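Local coordinates for ornithine carbamoyltransferase, mitochondrial (Coccidioides immitis, PDB 3SDS) that catalyses the transfer of the carbamoyl group from carbamoyl phosphate to L-ornithine, giving L-citrulline and phosphate in arginine biosynthesis, at the interface of chains A and B. Numbering follows the deposited sequence. Chains: chain A/B, Ornithine carbamoyltransferase, mitochondrial.

The interface of chains A and B. Residues chain A 78, 81, 97; chain B 96-98, 102-103.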
loop_
_atom_site.group_PDB
_atom_site.type_symbol
_atom_site.label_atom_id
_atom_site.label_comp_id
_atom_site.label_asym_id
_atom_site.label_seq_id
_atom_site.Cartn_x
_atom_site.Cartn_y
_atom_site.Cartn_z
ATOM N N THR A 78 -9.735 -8.623 -3.528
ATOM C CA THR A 78 -8.325 -8.927 -3.658
ATOM C C THR A 78 -7.876 -9.313 -5.069
ATOM O O THR A 78 -6.864 -8.789 -5.564
ATOM C CB THR A 78 -7.937 -9.998 -2.651
ATOM O OG1 THR A 78 -7.982 -9.416 -1.340
ATOM C CG2 THR A 78 -6.522 -10.492 -2.907
ATOM N N ARG A 81 -7.541 -6.327 -7.236
ATOM C CA ARG A 81 -6.415 -5.557 -6.804
ATOM C C ARG A 81 -5.141 -6.086 -7.379
ATOM O O ARG A 81 -4.334 -5.365 -7.850
ATOM C CB ARG A 81 -6.322 -5.685 -5.313
ATOM C CG ARG A 81 -6.216 -4.413 -4.606
ATOM C CD ARG A 81 -5.878 -4.642 -3.200
ATOM N NE ARG A 81 -4.533 -4.206 -2.940
ATOM C CZ ARG A 81 -3.942 -4.341 -1.784
ATOM N NH1 ARG A 81 -4.568 -4.908 -0.799
ATOM N NH2 ARG A 81 -2.735 -3.910 -1.626
ATOM N N PHE A 97 -4.022 2.208 -2.952
ATOM C CA PHE A 97 -5.155 1.413 -2.471
ATOM C C PHE A 97 -5.956 2.156 -1.420
ATOM O O PHE A 97 -5.436 2.539 -0.398
ATOM C CB PHE A 97 -4.684 0.064 -1.927
ATOM C CG PHE A 97 -5.777 -0.740 -1.285
ATOM C CD1 PHE A 97 -6.886 -1.160 -2.024
ATOM C CD2 PHE A 97 -5.698 -1.100 0.052
ATOM C CE1 PHE A 97 -7.921 -1.925 -1.425
ATOM C CE2 PHE A 97 -6.722 -1.873 0.657
ATOM C CZ PHE A 97 -7.833 -2.284 -0.085
ATOM N N MET B 96 3.773 -5.404 -2.796
ATOM C CA MET B 96 2.303 -5.401 -2.689
ATOM C C MET B 96 1.853 -6.070 -1.389
ATOM O O MET B 96 2.131 -7.255 -1.152
ATOM C CB MET B 96 1.678 -6.059 -3.923
ATOM C CG MET B 96 0.204 -6.350 -3.835
ATOM S SD MET B 96 -0.483 -7.004 -5.383
ATOM C CE MET B 96 0.179 -8.675 -5.463
ATOM N N PHE B 97 1.181 -5.299 -0.539
ATOM C CA PHE B 97 0.808 -5.779 0.794
ATOM C C PHE B 97 -0.566 -6.417 0.796
ATOM O O PHE B 97 -1.542 -5.794 0.446
ATOM C CB PHE B 97 0.870 -4.647 1.819
ATOM C CG PHE B 97 0.360 -5.035 3.176
ATOM C CD1 PHE B 97 0.979 -6.050 3.911
ATOM C CD2 PHE B 97 -0.724 -4.380 3.738
ATOM C CE1 PHE B 97 0.506 -6.420 5.197
ATOM C CE2 PHE B 97 -1.199 -4.734 5.026
ATOM C CZ PHE B 97 -0.581 -5.757 5.754
ATOM N N LEU B 98 -0.636 -7.683 1.150
ATOM C CA LEU B 98 -1.923 -8.356 1.245
ATOM C C LEU B 98 -2.000 -8.979 2.632
ATOM O O LEU B 98 -1.365 -10.008 2.886
ATOM C CB LEU B 98 -2.070 -9.422 0.150
ATOM C CG LEU B 98 -1.755 -9.120 -1.324
ATOM C CD1 LEU B 98 -1.673 -10.420 -2.111
ATOM C CD2 LEU B 98 -2.745 -8.165 -1.971
ATOM N N ASP B 102 -7.221 -9.040 3.754
ATOM C CA ASP B 102 -7.131 -9.112 2.301
ATOM C C ASP B 102 -7.410 -10.521 1.749
ATOM O O ASP B 102 -8.359 -10.710 0.998
ATOM C CB ASP B 102 -5.771 -8.582 1.810
ATOM C CG ASP B 102 -5.668 -7.048 1.852
ATOM O OD1 ASP B 102 -6.585 -6.362 1.337
ATOM O OD2 ASP B 102 -4.650 -6.525 2.373
ATOM N N ILE B 103 -6.596 -11.508 2.115
ATOM C CA ILE B 103 -6.733 -12.860 1.551
ATOM C C ILE B 103 -7.205 -13.854 2.610
ATOM O O ILE B 103 -6.644 -13.916 3.709
ATOM C CB ILE B 103 -5.406 -13.366 0.892
#
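This patch joins two subunits of the ornithine carbamoyltransferase homotrimer through their carbamoyl-phosphate-binding domains. Chain A brings the first turn of helix 78-90, which opens in the Ser-Thr-Arg-Thr carbamoyl phosphate motif of the family, and A:Phe97 of its strand 94-98. Chain B brings strand 94-98 and the loop with B:Asp102 and B:Ile103. The patch centre lies about 25 Å from B:Cys307, the predicted catalytic residue of chain B.

One hydrogen bond starts at the helix N-terminus. The A:Thr78 hydroxyl OG1 donates to the backbone carbonyl O of B:Asp102 at 2.7 Å. The hydroxyl sits above the carbonyl plane, 59° out of it, and so misses the lone pairs. OG1 is anti to the carbonyl carbon of its own residue (chi1 -70°), which turns it toward chain B. A:Thr78 is itself predicted to bind carbamoyl phosphate, so subunit contact and substrate site probably share this turn.

The charged contact lies one helical turn on. A:Arg81 reaches across with its chain bent at chi3. Its NH1 forms a salt bridge with carboxylate OD1 of B:Asp102 at 3.3 Å. OD1 lies at the edge of the guanidinium, in its plane. The guanidinium and carboxylate planes are 64° apart and NH1 is the nitrogen facing both carboxylate oxygens, so the pairing is not flat and two-pronged. The side chains cross at about a right angle. The other terminal nitrogen, NH2, gives a weak hydrogen bond to the backbone O of B:Phe97 at 3.0 Å.

Packing holds the guanidinium on both faces. Within chain A, the A:Phe97 ring lies against one face, with CG 4.0 Å above the guanidinium plane and over its centre. From chain B, methyl CD2 of B:Leu98 meets the opposite face, offset toward the rim, 4.0 Å from CZ of A:Arg81. B:Leu98 and A:Arg81 run past each other in opposite directions. This sandwich should limit tilting of the guanidinium.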